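Local coordinates for protein pyroglutatmate porin OpdO (Pseudomonas aeruginosa, PDB 3SZV) that probably forms a porin channel through the bacterial outer membrane, as expected of a family of carboxylate-selective channels, with pyroglutamate a likely substrate, at residues S330-Y335 with N355-Y360; G269-A274 with Y317-G322; N183-R188 with G250-L255. One frame throughout, in Å; residues are numbered along the deposited sequence.

Overall arrangement
All three contacts lie in one OprD-family beta-barrel. Contacts 1 and 2 are pairs of adjacent antiparallel barrel strands, whereas contact 3 joins a loop to the start of strand 186-200 through side chains. The centres of contacts 1 and 2 are 10 Å apart, because strand 311-320 pairs directly with strand 329-343. Probable hydrogen bonds from Tyr317 N to Ser333 O (2.8 Å) and from Tyr319 N to Phe331 O (3.0 Å) join them. Contact 3 lies apart, its nearest atoms about 14 Å from contact 1 and about 21 Å from contact 2, across the chain's centre. A bound detergent molecule lies about 11 Å from the Leu255 side chain of contact 3.

Contact 1: residues S330-Y335 with N355-Y360; sequences SFMSRY and NTDLGY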
# COMPACT_ATOMS: atom_id res chain seq x y z
N SER A 330 -1.81 -11.52 -17.77
CA SER A 330 -2.84 -10.81 -17.02
C SER A 330 -3.28 -9.55 -17.75
O SER A 330 -2.48 -8.91 -18.44
CB SER A 330 -2.31 -10.43 -15.62
OG SER A 330 -1.14 -9.64 -15.72
N PHE A 331 -4.55 -9.20 -17.59
CA PHE A 331 -5.09 -7.97 -18.14
C PHE A 331 -6.00 -7.35 -17.10
O PHE A 331 -6.82 -8.04 -16.49
CB PHE A 331 -5.89 -8.24 -19.42
CG PHE A 331 -6.58 -7.02 -19.97
CD1 PHE A 331 -5.89 -6.14 -20.79
CD2 PHE A 331 -7.90 -6.73 -19.65
CE1 PHE A 331 -6.52 -5.01 -21.31
CE2 PHE A 331 -8.54 -5.61 -20.17
CZ PHE A 331 -7.84 -4.74 -20.99
N MET A 332 -5.87 -6.04 -16.91
CA MET A 332 -6.81 -5.28 -16.10
C MET A 332 -7.09 -3.94 -16.79
O MET A 332 -6.18 -3.33 -17.35
CB MET A 332 -6.24 -5.04 -14.70
CG MET A 332 -7.19 -4.26 -13.78
SD MET A 332 -7.12 -2.45 -13.92
CE MET A 332 -5.51 -2.15 -13.21
N SER A 333 -8.34 -3.50 -16.77
CA SER A 333 -8.62 -2.13 -17.16
C SER A 333 -9.65 -1.56 -16.20
O SER A 333 -10.58 -2.25 -15.77
CB SER A 333 -9.09 -2.05 -18.61
OG SER A 333 -8.97 -0.73 -19.11
N ARG A 334 -9.50 -0.28 -15.87
CA ARG A 334 -10.45 0.34 -14.96
C ARG A 334 -10.63 1.81 -15.33
O ARG A 334 -9.77 2.40 -15.98
CB ARG A 334 -10.01 0.19 -13.50
CG ARG A 334 -8.63 0.76 -13.22
CD ARG A 334 -8.18 0.47 -11.80
NE ARG A 334 -6.78 0.84 -11.67
CZ ARG A 334 -5.98 0.44 -10.69
NH1 ARG A 334 -6.47 -0.29 -9.70
NH2 ARG A 334 -4.71 0.81 -10.67
N TYR A 335 -11.76 2.36 -14.92
CA TYR A 335 -12.11 3.73 -15.23
C TYR A 335 -12.78 4.30 -14.00
O TYR A 335 -13.65 3.66 -13.39
CB TYR A 335 -13.07 3.75 -16.42
CG TYR A 335 -13.59 5.12 -16.78
CD1 TYR A 335 -14.83 5.56 -16.33
CD2 TYR A 335 -12.85 5.97 -17.59
CE1 TYR A 335 -15.33 6.82 -16.69
CE2 TYR A 335 -13.34 7.23 -17.95
CZ TYR A 335 -14.56 7.64 -17.49
OH TYR A 335 -15.03 8.89 -17.85
N ASN A 355 -7.07 3.39 -16.48
CA ASN A 355 -5.83 2.63 -16.34
C ASN A 355 -5.95 1.32 -17.08
O ASN A 355 -7.02 0.70 -17.08
CB ASN A 355 -5.56 2.22 -14.89
CG ASN A 355 -5.38 3.38 -13.92
OD1 ASN A 355 -5.38 3.14 -12.71
ND2 ASN A 355 -5.20 4.61 -14.42
N THR A 356 -4.86 0.86 -17.69
CA THR A 356 -4.82 -0.48 -18.27
C THR A 356 -3.49 -1.11 -17.93
O THR A 356 -2.44 -0.51 -18.15
CB THR A 356 -4.97 -0.44 -19.80
OG1 THR A 356 -6.22 0.17 -20.13
CG2 THR A 356 -4.92 -1.87 -20.38
N ASP A 357 -3.53 -2.33 -17.37
CA ASP A 357 -2.33 -3.07 -17.02
C ASP A 357 -2.27 -4.34 -17.84
O ASP A 357 -3.23 -5.11 -17.86
CB ASP A 357 -2.34 -3.48 -15.55
CG ASP A 357 -2.06 -2.32 -14.60
OD1 ASP A 357 -1.90 -1.18 -15.06
OD2 ASP A 357 -2.01 -2.58 -13.37
N LEU A 358 -1.15 -4.58 -18.51
CA LEU A 358 -0.92 -5.82 -19.24
C LEU A 358 0.34 -6.42 -18.66
O LEU A 358 1.35 -5.73 -18.53
CB LEU A 358 -0.71 -5.54 -20.72
CG LEU A 358 -1.62 -6.19 -21.76
CD1 LEU A 358 -1.07 -5.94 -23.15
CD2 LEU A 358 -1.77 -7.68 -21.50
N GLY A 359 0.31 -7.70 -18.32
CA GLY A 359 1.50 -8.29 -17.73
C GLY A 359 1.73 -9.72 -18.12
O GLY A 359 0.80 -10.44 -18.47
N TYR A 360 2.99 -10.14 -18.09
CA TYR A 360 3.33 -11.54 -18.28
C TYR A 360 4.45 -11.95 -17.36
O TYR A 360 5.45 -11.24 -17.24
CB TYR A 360 3.74 -11.84 -19.71
CG TYR A 360 3.84 -13.32 -19.94
CD1 TYR A 360 2.70 -14.11 -19.96
CD2 TYR A 360 5.07 -13.94 -20.12
CE1 TYR A 360 2.77 -15.47 -20.16
CE2 TYR A 360 5.16 -15.30 -20.32
CZ TYR A 360 4.00 -16.06 -20.34
OH TYR A 360 4.08 -17.41 -20.54
O HOH W 1 -2.00 -6.99 -15.78
O HOH W 2 -2.88 0.79 -13.35
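Arg334 and Asn355 meet through both backbone and side chains. Among the backbone bonds, Ser330-Gly359, Met332-Asp357 and Arg334-Asn355 are the hydrogen-bonded pairs of two antiparallel strands whose axes run at 177°; Asp357 N to Met332 O, 2.8 Å, is one of these bonds.

Side-chain polar bonds occur on both faces. Arg334 NE reaches Asn355 OD1 at 2.9 Å, 21° out of the guanidinium plane, while NH2 adds a weak bond to the same oxygen; the Gln301 backbone N also binds OD1. A water that donates to Asp357 OD1 (2.8 Å) is weakly held by Arg334 NH2. On the other face Ser333 OG and Thr356 OG1 are hydrogen-bonded at 3.1 Å.

Met332, bent at chi2 and chi3, packs CE by van der Waals contact 3.6 Å above the Arg334 guanidinium centre and, across the strands, 3.5 Å from Asp357 OD2. Apolar contact is lighter: Phe331 CE1 touches Thr356 CG2 at 3.6 Å, and CD1 nears Leu358 CG.

The two strands form a barrel hairpin, flanked by strand 311-320 beside 330-335 and strand 371-381 beside 355-360. Arg316 and Arg375 bring like charge near Arg334, consistent with a basic channel lining, and Ile300 of a loop packs on Arg334 and Asn355.

Contact 2: residues G269-A274 with Y317-G322; sequences GAHAVA and YDYDFG
His271 ND1 and Tyr317 OH form the shortest polar bond here, 2.7 Å, with either atom a possible donor. The hydroxyl meets the imidazole at its edge, and ND1 likewise lies in the plane of the phenol. The two rings are therefore rim to rim, with planes 39° apart. Their first torsions explain the meeting: His271 CG stands beside its backbone N (chi1 -56°), whereas Tyr317 CG is anti to its own N, which sends the phenol along its strand toward the histidine.

Tyr319 CE1 lies 3.5 Å above one face of the same imidazole, displaced toward the rim, an oblique approach, the planes 57° apart. Apolar contacts extend the cluster along the strands: Ala270 CB touches Tyr319 CE1 at 3.5 Å, and Val273 CG2 reaches the edge of the Tyr317 ring at CD2.

These aromatics share one face of two adjoining antiparallel barrel strands, 271-281 and 311-320. Asp318 and Ala272 lie on the opposite face, and their CB atoms are 3.9 Å apart; the Asp318 carboxylate pairs with Arg316. An outward-facing aromatic group near a barrel end is consistent with the aromatic girdles of outer membrane porins.

The backbone holds the strands in register through Asp318 N to Ala272 O and Ala272 N to Asp318 O, each 2.9 Å. Beyond the paired residues, Asp320 N still donates to Ala270 O. Asp320 OD2 then accepts from Gly322 N at 2.8 Å, an Asx turn in which the carboxylate oxygen is met from above its plane. Phe321, within this turn, packs on Leu329 and Phe331.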
# COMPACT_ATOMS: atom_id res chain seq x y z
N GLY A 269 -15.49 -16.99 -12.83
CA GLY A 269 -14.51 -17.77 -13.56
C GLY A 269 -13.23 -16.99 -13.73
O GLY A 269 -12.64 -16.51 -12.76
N ALA A 270 -12.79 -16.84 -14.97
CA ALA A 270 -11.55 -16.14 -15.25
C ALA A 270 -11.77 -14.63 -15.31
O ALA A 270 -10.80 -13.87 -15.35
CB ALA A 270 -10.94 -16.65 -16.56
N HIS A 271 -13.04 -14.22 -15.27
CA HIS A 271 -13.43 -12.81 -15.31
C HIS A 271 -13.62 -12.25 -13.92
O HIS A 271 -14.05 -12.95 -13.00
CB HIS A 271 -14.76 -12.65 -16.03
CG HIS A 271 -14.78 -13.22 -17.42
ND1 HIS A 271 -14.34 -12.52 -18.51
CD2 HIS A 271 -15.20 -14.42 -17.87
CE1 HIS A 271 -14.49 -13.28 -19.59
NE2 HIS A 271 -15.01 -14.43 -19.23
N ALA A 272 -13.33 -10.97 -13.78
CA ALA A 272 -13.64 -10.25 -12.56
C ALA A 272 -14.15 -8.87 -12.93
O ALA A 272 -13.60 -8.21 -13.82
CB ALA A 272 -12.40 -10.16 -11.67
N VAL A 273 -15.21 -8.44 -12.26
CA VAL A 273 -15.76 -7.11 -12.48
C VAL A 273 -15.95 -6.46 -11.13
O VAL A 273 -16.48 -7.08 -10.21
CB VAL A 273 -17.11 -7.16 -13.21
CG1 VAL A 273 -17.69 -5.75 -13.35
CG2 VAL A 273 -16.94 -7.80 -14.58
N ALA A 274 -15.52 -5.21 -10.99
CA ALA A 274 -15.71 -4.49 -9.74
C ALA A 274 -16.37 -3.15 -9.99
O ALA A 274 -16.12 -2.50 -11.01
CB ALA A 274 -14.39 -4.31 -8.99
N TYR A 317 -12.33 -4.17 -14.77
CA TYR A 317 -12.40 -5.51 -15.34
C TYR A 317 -11.04 -6.18 -15.27
O TYR A 317 -10.02 -5.56 -15.59
CB TYR A 317 -12.88 -5.44 -16.80
CG TYR A 317 -12.84 -6.78 -17.50
CD1 TYR A 317 -11.88 -7.07 -18.45
CD2 TYR A 317 -13.77 -7.77 -17.18
CE1 TYR A 317 -11.84 -8.30 -19.07
CE2 TYR A 317 -13.73 -9.01 -17.79
CZ TYR A 317 -12.77 -9.27 -18.74
OH TYR A 317 -12.75 -10.51 -19.34
N ASP A 318 -11.03 -7.45 -14.85
CA ASP A 318 -9.81 -8.26 -14.90
C ASP A 318 -10.07 -9.56 -15.63
O ASP A 318 -11.15 -10.14 -15.52
CB ASP A 318 -9.32 -8.64 -13.49
CG ASP A 318 -8.89 -7.46 -12.66
OD1 ASP A 318 -7.67 -7.27 -12.49
OD2 ASP A 318 -9.77 -6.74 -12.14
N TYR A 319 -9.06 -10.05 -16.35
CA TYR A 319 -9.12 -11.38 -16.92
C TYR A 319 -7.82 -12.12 -16.61
O TYR A 319 -6.72 -11.60 -16.84
CB TYR A 319 -9.36 -11.34 -18.43
CG TYR A 319 -9.65 -12.71 -18.99
CD1 TYR A 319 -10.90 -13.30 -18.82
CD2 TYR A 319 -8.68 -13.45 -19.68
CE1 TYR A 319 -11.19 -14.55 -19.32
CE2 TYR A 319 -8.96 -14.71 -20.17
CZ TYR A 319 -10.21 -15.27 -19.99
OH TYR A 319 -10.49 -16.52 -20.47
N ASP A 320 -7.97 -13.31 -16.06
CA ASP A 320 -6.84 -14.19 -15.80
C ASP A 320 -6.78 -15.25 -16.89
O ASP A 320 -7.71 -16.04 -17.06
CB ASP A 320 -6.98 -14.81 -14.40
CG ASP A 320 -5.84 -15.75 -14.07
OD1 ASP A 320 -5.02 -15.42 -13.18
OD2 ASP A 320 -5.77 -16.82 -14.69
N PHE A 321 -5.69 -15.24 -17.64
CA PHE A 321 -5.57 -16.09 -18.81
C PHE A 321 -5.19 -17.54 -18.49
O PHE A 321 -4.96 -18.34 -19.39
CB PHE A 321 -4.56 -15.48 -19.79
CG PHE A 321 -5.04 -14.20 -20.43
CD1 PHE A 321 -5.60 -14.21 -21.70
CD2 PHE A 321 -4.92 -12.99 -19.77
CE1 PHE A 321 -6.04 -13.05 -22.30
CE2 PHE A 321 -5.36 -11.81 -20.36
CZ PHE A 321 -5.92 -11.84 -21.62
N GLY A 322 -5.14 -17.89 -17.20
CA GLY A 322 -4.78 -19.25 -16.82
C GLY A 322 -5.70 -20.30 -17.40
O GLY A 322 -5.24 -21.33 -17.93

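Contact 3: residues N183-R188 with G250-L255; sequences NRIGGR and GGFREL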
# COMPACT_ATOMS: atom_id res chain seq x y z
N ASN A 183 -0.72 14.54 2.85
CA ASN A 183 -1.03 14.77 1.44
C ASN A 183 -2.01 15.94 1.26
O ASN A 183 -3.05 15.98 1.94
CB ASN A 183 -1.63 13.49 0.84
CG ASN A 183 -1.69 13.54 -0.67
OD1 ASN A 183 -0.66 13.42 -1.35
ND2 ASN A 183 -2.89 13.73 -1.21
N ARG A 184 -1.66 16.85 0.35
CA ARG A 184 -2.38 18.13 0.09
C ARG A 184 -2.33 19.13 1.23
O ARG A 184 -2.03 20.31 1.00
CB ARG A 184 -3.85 17.90 -0.31
CG ARG A 184 -4.06 17.21 -1.64
CD ARG A 184 -5.57 17.09 -1.92
NE ARG A 184 -5.87 16.40 -3.17
CZ ARG A 184 -6.02 15.09 -3.29
NH1 ARG A 184 -5.92 14.30 -2.22
NH2 ARG A 184 -6.29 14.57 -4.48
N ILE A 185 -2.64 18.67 2.43
CA ILE A 185 -2.86 19.55 3.58
C ILE A 185 -1.55 20.12 4.14
O ILE A 185 -1.53 21.21 4.71
CB ILE A 185 -3.64 18.80 4.66
CG1 ILE A 185 -5.08 18.57 4.21
CG2 ILE A 185 -3.58 19.52 6.01
CD1 ILE A 185 -5.67 17.28 4.75
N GLY A 186 -0.46 19.38 3.97
CA GLY A 186 0.83 19.83 4.45
C GLY A 186 1.05 19.54 5.92
O GLY A 186 0.65 18.48 6.43
N GLY A 187 1.69 20.48 6.60
CA GLY A 187 2.03 20.31 8.00
C GLY A 187 3.33 19.54 8.20
O GLY A 187 3.93 19.04 7.25
N ARG A 188 3.76 19.47 9.46
CA ARG A 188 4.97 18.74 9.82
C ARG A 188 4.70 17.93 11.09
O ARG A 188 4.13 18.44 12.05
CB ARG A 188 6.13 19.71 10.05
CG ARG A 188 7.41 19.03 10.50
N GLY A 250 -3.71 18.79 17.77
CA GLY A 250 -2.83 19.78 18.36
C GLY A 250 -3.18 21.18 17.90
O GLY A 250 -4.34 21.57 17.92
N GLY A 251 -2.17 21.93 17.47
CA GLY A 251 -2.38 23.32 17.11
C GLY A 251 -2.65 23.53 15.63
O GLY A 251 -2.69 24.66 15.16
N PHE A 252 -2.83 22.44 14.89
CA PHE A 252 -3.05 22.55 13.46
C PHE A 252 -4.36 23.29 13.18
O PHE A 252 -5.30 23.23 13.98
CB PHE A 252 -3.07 21.17 12.78
CG PHE A 252 -2.82 21.22 11.31
CD1 PHE A 252 -1.55 21.50 10.83
CD2 PHE A 252 -3.84 21.01 10.40
CE1 PHE A 252 -1.30 21.56 9.46
CE2 PHE A 252 -3.60 21.08 9.03
CZ PHE A 252 -2.32 21.34 8.56
N ARG A 253 -4.42 23.97 12.05
CA ARG A 253 -5.63 24.67 11.65
C ARG A 253 -6.80 23.68 11.60
O ARG A 253 -6.60 22.48 11.39
CB ARG A 253 -5.44 25.31 10.28
CG ARG A 253 -5.26 24.28 9.17
CD ARG A 253 -5.61 24.86 7.82
NE ARG A 253 -5.32 23.95 6.71
CZ ARG A 253 -6.19 23.09 6.19
NH1 ARG A 253 -7.42 22.99 6.68
NH2 ARG A 253 -5.82 22.32 5.17
N GLU A 254 -8.01 24.19 11.77
CA GLU A 254 -9.17 23.31 11.76
C GLU A 254 -9.27 22.49 10.48
O GLU A 254 -9.08 23.01 9.38
CB GLU A 254 -10.45 24.09 12.01
CG GLU A 254 -10.56 24.57 13.43
CD GLU A 254 -11.85 25.30 13.70
OE1 GLU A 254 -12.80 25.18 12.88
OE2 GLU A 254 -11.90 26.00 14.73
N LEU A 255 -9.60 21.22 10.66
CA LEU A 255 -9.70 20.27 9.56
C LEU A 255 -10.97 19.46 9.75
O LEU A 255 -11.29 19.08 10.88
CB LEU A 255 -8.52 19.31 9.58
CG LEU A 255 -7.14 19.69 9.04
CD1 LEU A 255 -6.24 18.47 9.12
CD2 LEU A 255 -7.25 20.17 7.61
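Ile185 and Phe252 carry this contact, the methyl CG2 of the isoleucine meeting the far end of the phenyl ring. CG2 is 3.4 Å from both CZ and CE2, so it straddles that bond, and its approach is oblique to the ring. The torsions bring the groups together: CG2 of Ile185 is anti to its backbone N, and Phe252 CG is likewise anti to N (chi1 -160°), which extends the ring from the loop toward 183-188. The Ile185 carbonyl oxygen lies near the ring plane at its edge, 3.9 Å from CZ.

Phe252 CE1 rests 3.8 Å from Gly187 CA. The backbone comes this near where Gly186 and Gly187 both have positive phi, values that suit glycine. Just before them the chain turns sharply: Ile185 N donates to Asn183 O at 2.8 Å, and Arg184 at phi 67°, psi -49° fits a classic gamma turn.

Residues 250-255 belong to the loop joining barrel strands 236-248 and 256-268, whereas 183-188 leads into strand 186-200. At one barrel end the loop thus meets the start of a strand that is not its neighbour, strands 205-214 and 218-230 lying between; side chains make the contact, with no hydrogen bond between the two segments.

Arg253 flanks the same isoleucine. Its chain, extended from CG to NE, places NH2 3.7 Å from Ile185 CG2, a van der Waals contact between a charged group and an aliphatic side chain. One guanidinium face is approached by Phe252 CE2, 4.0 Å above the plane and offset toward the rim. NH1 forms a salt bridge with Asp284 and a weak bond to Glu254 O, which would help to fix the group's rotation. Leu255 CD2 completes the apolar contact, 4.1 Å from Ile185 CG2.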